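PDB 5M2A: beta subunit of photoactivated adenylyl cyclase from Beggiatoa sp. PS, which probably makes cyclic AMP from ATP under blue light, joining a flavin-binding BLUF photosensor to an adenylyl cyclase catalytic domain. Local coordinates for residues Leu162-Ser165 with Thr166-Lys170; Ser114-Gln117 with Thr118-Ser122; Arg281-Ala284 with Leu285-Gln288. All coordinates share one frame; numbering follows the deposited sequence. Where two conformers were deposited one is given.

Interaction 1 (Leu162-Ser165 with Thr166-Lys170)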
# COMPACT_ATOMS: atom_id res chain seq x y z
N LEU A 162 13.11 -5.20 -18.20
CA LEU A 162 13.18 -5.85 -19.50
C LEU A 162 13.41 -7.35 -19.34
O LEU A 162 14.25 -7.78 -18.54
CB LEU A 162 14.31 -5.25 -20.35
CG LEU A 162 14.46 -5.83 -21.75
CD1 LEU A 162 13.27 -5.41 -22.61
CD2 LEU A 162 15.78 -5.40 -22.38
N ALA A 163 12.68 -8.15 -20.13
CA ALA A 163 12.80 -9.61 -20.13
C ALA A 163 12.60 -10.20 -18.74
O ALA A 163 13.23 -11.19 -18.37
CB ALA A 163 14.15 -10.05 -20.70
N PHE A 164 11.72 -9.59 -17.94
CA PHE A 164 11.54 -10.08 -16.58
C PHE A 164 11.04 -11.52 -16.55
O PHE A 164 11.37 -12.27 -15.63
CB PHE A 164 10.60 -9.15 -15.81
CG PHE A 164 10.52 -9.46 -14.34
CD1 PHE A 164 11.64 -9.33 -13.54
CD2 PHE A 164 9.33 -9.89 -13.77
CE1 PHE A 164 11.59 -9.61 -12.18
CE2 PHE A 164 9.27 -10.18 -12.41
CZ PHE A 164 10.40 -10.03 -11.62
N SER A 165 10.24 -11.92 -17.55
CA SER A 165 9.79 -13.31 -17.61
C SER A 165 10.97 -14.26 -17.73
O SER A 165 10.95 -15.36 -17.16
CB SER A 165 8.82 -13.51 -18.77
OG SER A 165 7.59 -12.86 -18.50
N THR A 166 12.00 -13.88 -18.47
CA THR A 166 13.17 -14.75 -18.60
C THR A 166 13.94 -14.81 -17.28
O THR A 166 14.41 -15.88 -16.87
CB THR A 166 14.07 -14.25 -19.72
OG1 THR A 166 13.31 -14.12 -20.93
CG2 THR A 166 15.21 -15.22 -19.95
N LEU A 167 14.09 -13.66 -16.62
CA LEU A 167 14.78 -13.63 -15.33
C LEU A 167 14.08 -14.50 -14.30
O LEU A 167 14.72 -15.26 -13.57
CB LEU A 167 14.89 -12.19 -14.84
CG LEU A 167 15.69 -11.29 -15.79
CD1 LEU A 167 15.53 -9.83 -15.39
CD2 LEU A 167 17.16 -11.67 -15.81
N THR A 168 12.74 -14.40 -14.22
CA THR A 168 12.01 -15.22 -13.25
C THR A 168 12.04 -16.69 -13.63
O THR A 168 11.99 -17.56 -12.74
CB THR A 168 10.56 -14.75 -13.12
OG1 THR A 168 9.93 -14.75 -14.40
CG2 THR A 168 10.52 -13.36 -12.53
N GLU A 169 12.11 -17.00 -14.92
CA GLU A 169 12.17 -18.39 -15.34
C GLU A 169 13.51 -19.04 -15.03
O GLU A 169 13.55 -20.23 -14.71
CB GLU A 169 11.88 -18.51 -16.84
CG GLU A 169 11.89 -19.94 -17.35
CD GLU A 169 11.65 -20.04 -18.85
OE1 GLU A 169 11.92 -19.06 -19.57
OE2 GLU A 169 11.19 -21.11 -19.30
N LYS A 170 14.60 -18.29 -15.11
CA LYS A 170 15.93 -18.87 -14.99
C LYS A 170 16.61 -18.62 -13.65
O LYS A 170 17.57 -19.32 -13.32
CB LYS A 170 16.83 -18.33 -16.12
CG LYS A 170 16.35 -18.67 -17.53
CD LYS A 170 15.89 -20.11 -17.61
CE LYS A 170 15.79 -20.60 -19.05
NZ LYS A 170 17.07 -21.22 -19.52
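L162 hands the chain from the end of strand 150-161 to the first turn of helix 164-170, and its carbonyl O is passed by the CD1 methyl of L167 at 4.0 Å. A163 is the N-cap residue. Its carbonyl opens the helical pattern by taking the N-H of L167, with A163 O and L167 N 3.1 Å apart; the bond from T166 N to the same oxygen is weak. F164 follows, and its ring carries the side-chain contact. CG stands anti to the backbone N (chi1 -171°), which brings one face of the ring beneath the T168 methyl: CG2 of T168 sits 3.4 Å from CE2 of F164, offset toward the rim, in a CH-pi contact. The two side chains cross at about a right angle. CD1 of F164 also meets CD1 of L167 at 4.3 Å. Beyond this turn the ring packs on V176 and V180 of helix 173-193 and on L272 of the second subunit, next to the magnesium site of D160, I161 and D204. With an alanine here, the T168 methyl would probably lose the face it rests on and a gap would open between V176, V180 and L272 of the second subunit. In the conformer given, the S165 hydroxyl bonds to D274 of the second subunit, while the S165 carbonyl O accepts from E169 N at 3.0 Å. The T168 hydroxyl lies between two carbonyls, OG1 being 3.0 Å from S165 O and 3.1 Å from F164 O, and its single proton may serve either. T168 thus works on two fronts: its methyl covers the F164 ring, beside V176 of helix 173-193, while its hydroxyl turns back to the carbonyls of its own helix.

Interaction 2 (Ser114-Gln117 with Thr118-Ser122)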
# COMPACT_ATOMS: atom_id res chain seq x y z
N SER A 114 5.47 0.63 27.43
CA SER A 114 5.63 -0.49 26.51
C SER A 114 4.71 -0.34 25.30
O SER A 114 5.15 -0.53 24.15
CB SER A 114 5.34 -1.80 27.24
OG SER A 114 5.62 -2.92 26.41
N LEU A 115 3.44 -0.01 25.53
CA LEU A 115 2.50 0.17 24.43
C LEU A 115 2.98 1.27 23.48
O LEU A 115 2.94 1.10 22.26
CB LEU A 115 1.11 0.49 24.97
CG LEU A 115 0.48 -0.66 25.76
CD1 LEU A 115 -0.72 -0.17 26.54
CD2 LEU A 115 0.07 -1.78 24.81
N LEU A 116 3.45 2.39 24.03
CA LEU A 116 3.92 3.48 23.18
C LEU A 116 5.07 3.04 22.29
O LEU A 116 5.12 3.39 21.10
CB LEU A 116 4.32 4.68 24.04
CG LEU A 116 4.83 5.94 23.32
CD1 LEU A 116 3.73 6.58 22.50
CD2 LEU A 116 5.43 6.94 24.32
N GLN A 117 6.01 2.27 22.83
CA GLN A 117 7.14 1.83 22.01
C GLN A 117 6.68 0.84 20.94
O GLN A 117 7.10 0.92 19.78
CB GLN A 117 8.23 1.22 22.89
CG GLN A 117 9.44 0.74 22.11
CD GLN A 117 10.40 -0.05 22.98
OE1 GLN A 117 10.22 -0.15 24.19
NE2 GLN A 117 11.43 -0.62 22.35
N THR A 118 5.83 -0.11 21.33
CA THR A 118 5.35 -1.11 20.38
C THR A 118 4.54 -0.47 19.26
O THR A 118 4.76 -0.77 18.08
CB THR A 118 4.51 -2.15 21.12
OG1 THR A 118 5.35 -2.89 22.01
CG2 THR A 118 3.85 -3.12 20.13
N ILE A 119 3.61 0.42 19.60
CA ILE A 119 2.73 1.00 18.58
C ILE A 119 3.50 1.95 17.68
O ILE A 119 3.26 2.01 16.47
CB ILE A 119 1.51 1.68 19.24
CG1 ILE A 119 0.48 2.08 18.18
CG2 ILE A 119 1.93 2.91 20.03
CD1 ILE A 119 -0.28 0.92 17.61
N THR A 120 4.45 2.70 18.24
CA THR A 120 5.22 3.63 17.42
C THR A 120 6.12 2.89 16.46
O THR A 120 6.22 3.25 15.28
CB THR A 120 6.02 4.58 18.31
OG1 THR A 120 5.14 5.24 19.23
CG2 THR A 120 6.70 5.65 17.45
N GLN A 121 6.79 1.84 16.93
CA GLN A 121 7.65 1.06 16.06
C GLN A 121 6.84 0.39 14.96
O GLN A 121 7.28 0.33 13.80
CB GLN A 121 8.43 0.04 16.88
CG GLN A 121 9.54 0.68 17.69
CD GLN A 121 10.23 -0.28 18.65
OE1 GLN A 121 9.73 -1.37 18.92
NE2 GLN A 121 11.37 0.14 19.17
N SER A 122 5.66 -0.11 15.30
CA SER A 122 4.75 -0.64 14.28
C SER A 122 4.32 0.44 13.30
O SER A 122 4.27 0.21 12.09
CB SER A 122 3.54 -1.29 14.95
OG SER A 122 2.68 -1.89 14.00
O HOH W 1 4.11 -3.82 24.25
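T120 reaches back one turn to L116 within helix 110-129, the long alpha-helix that follows the BLUF sheet and runs along the boundary between the two subunits. Starting from the backbone, CB of T120 already lies 3.2 Å from the carbonyl O of L116. At the branch, OG1 is placed anti to the carbonyl carbon of T120 (chi1 -55°), which turns it toward the preceding turn, where it donates to L116 O at 2.6 Å. The main-chain N of T120 donates to that same oxygen at 3.0 Å. The two donors arrive from opposite faces of the carbonyl plane, each tilted out of it, so two bonds grip L116 O and the hydroxyl of a buried threonine is satisfied within its own helix. The hydroxyl also passes the leucine side chain, which lies alongside and points the same way, with CD1 of L116 3.8 Å from OG1 of T120. Further out, L116 and T120 both rest on F51 of strand 49-55, fixing this face of the helix to the sheet of the flavin domain; T120 also touches I119 of the second subunit. Q117 and Q121 repeat the side-by-side arrangement on another face, their extended chains running together. I119 and L115 turn toward the partner chain, packing on H123 and F51 of the second subunit respectively. Two residues earlier in the helix than the L116-T120 pair, T118 N donates to S114 O at 2.9 Å, a regular helical link. Beside it a single water bridges the two hydroxyls, 2.8 Å from OG of S114 and 2.7 Å from OG1 of T118.

Interaction 3 (Arg281-Ala284 with Leu285-Gln288)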
# COMPACT_ATOMS: atom_id res chain seq x y z
N ARG A 281 0.82 1.15 -21.35
CA ARG A 281 0.95 0.66 -22.72
C ARG A 281 2.21 1.21 -23.40
O ARG A 281 2.83 0.52 -24.22
CB ARG A 281 -0.31 1.01 -23.52
CG ARG A 281 -1.50 0.15 -23.13
CD ARG A 281 -1.41 -1.22 -23.77
NE ARG A 281 -2.19 -1.26 -25.01
CZ ARG A 281 -1.81 -1.91 -26.11
NH1 ARG A 281 -2.59 -1.89 -27.18
NH2 ARG A 281 -0.65 -2.54 -26.15
N LEU A 282 2.57 2.46 -23.11
CA LEU A 282 3.79 3.02 -23.68
C LEU A 282 5.02 2.38 -23.04
O LEU A 282 6.04 2.20 -23.70
CB LEU A 282 3.83 4.53 -23.51
CG LEU A 282 2.83 5.28 -24.40
CD1 LEU A 282 3.06 6.77 -24.33
CD2 LEU A 282 2.90 4.79 -25.84
N GLU A 283 4.93 2.06 -21.76
CA GLU A 283 5.99 1.30 -21.12
C GLU A 283 6.23 -0.02 -21.86
O GLU A 283 7.38 -0.40 -22.11
CB GLU A 283 5.64 1.06 -19.65
CG GLU A 283 6.81 0.66 -18.80
CD GLU A 283 7.32 -0.69 -19.20
OE1 GLU A 283 6.51 -1.64 -19.26
OE2 GLU A 283 8.52 -0.79 -19.52
N ALA A 284 5.16 -0.72 -22.22
CA ALA A 284 5.32 -1.98 -22.94
C ALA A 284 5.84 -1.75 -24.35
O ALA A 284 6.57 -2.59 -24.90
CB ALA A 284 3.99 -2.73 -22.97
N LEU A 285 5.47 -0.62 -24.95
CA LEU A 285 5.85 -0.36 -26.33
C LEU A 285 7.35 -0.13 -26.50
O LEU A 285 7.87 -0.37 -27.60
CB LEU A 285 5.08 0.85 -26.86
CG LEU A 285 5.34 1.34 -28.28
CD1 LEU A 285 4.85 0.33 -29.30
CD2 LEU A 285 4.66 2.68 -28.46
N THR A 286 8.05 0.33 -25.46
CA THR A 286 9.50 0.53 -25.57
C THR A 286 10.23 -0.74 -26.00
O THR A 286 11.32 -0.64 -26.56
CB THR A 286 10.11 1.04 -24.26
OG1 THR A 286 9.93 0.06 -23.23
CG2 THR A 286 9.48 2.37 -23.85
N ARG A 287 9.65 -1.91 -25.75
CA ARG A 287 10.26 -3.17 -26.21
C ARG A 287 10.42 -3.20 -27.72
O ARG A 287 11.32 -3.89 -28.23
CB ARG A 287 9.41 -4.36 -25.77
CG ARG A 287 9.75 -4.92 -24.41
CD ARG A 287 9.44 -3.94 -23.31
NE ARG A 287 9.71 -4.53 -22.01
CZ ARG A 287 9.55 -3.89 -20.86
NH1 ARG A 287 9.12 -2.63 -20.85
NH2 ARG A 287 9.82 -4.51 -19.72
N GLN A 288 9.56 -2.49 -28.45
CA GLN A 288 9.59 -2.47 -29.90
C GLN A 288 10.25 -1.22 -30.46
O GLN A 288 10.29 -1.04 -31.68
CB GLN A 288 8.16 -2.57 -30.46
CG GLN A 288 7.25 -3.51 -29.70
CD GLN A 288 5.80 -3.38 -30.13
OE1 GLN A 288 5.51 -3.01 -31.27
NE2 GLN A 288 4.89 -3.67 -29.21
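E283 and R287 form a salt bridge where helix 274-285 gives way to a 3-10 turn in the cyclase catalytic domain. NH1 of R287 presents the edge of the guanidinium to OE2 of E283, the carboxylate and guanidinium planes being 85° apart. The modelled separation of 2.3 Å is implausibly short and E283 was built in two conformers, so the exact length is doubtful. The other terminal nitrogen of R287, NH2, pairs with D160 of the magnesium site, which sets the arginine between two carboxylates that lie close to each other. The carbonyl of E283 is busy too: T286 OG1 donates to E283 O at 2.8 Å, and R287 NH1 adds a weak bond. T286 makes its bond because chi1 of 63° holds OG1 between its own backbone N and carbonyl carbon, facing back along the chain; its CG2 methyl then comes within 3.4 Å of L282 O. The backbone bonds record the tightening of the coil. L285 N still reaches four residues back to R281 O, whereas R287 N reaches only three, to A284 O at 3.3 Å. On the apolar side, L282 and L285 lie side by side and both pack on V326 of strand 324-329, while T286 touches A294 of strand 293-296, so the turn is seated on the sheet. The two leucines meet through their branch ends, CD2 of L282 standing 3.8 Å from CD2 of L285.

In the fold
Interactions 1 and 3 belong to the cyclase domain and touch beside the bound magnesium, where CA of L162 packs 3.6 Å from NH2 of R287; their centres are about 17 Å apart. Each is partly buried, but one starts a helix and the other ends one: interaction 1 relies on a methyl over a ring, interaction 3 on a charged pair on one side of the turn and a leucine pair on another. Interaction 2, about 41 and 45 Å from them between centres, is mid-helix, more deeply buried, without charged side chains and bridged by a water. All three turn a threonine hydroxyl to backbone carbonyl oxygen. Interactions 1 and 2 both meet the second subunit; interaction 3 does not.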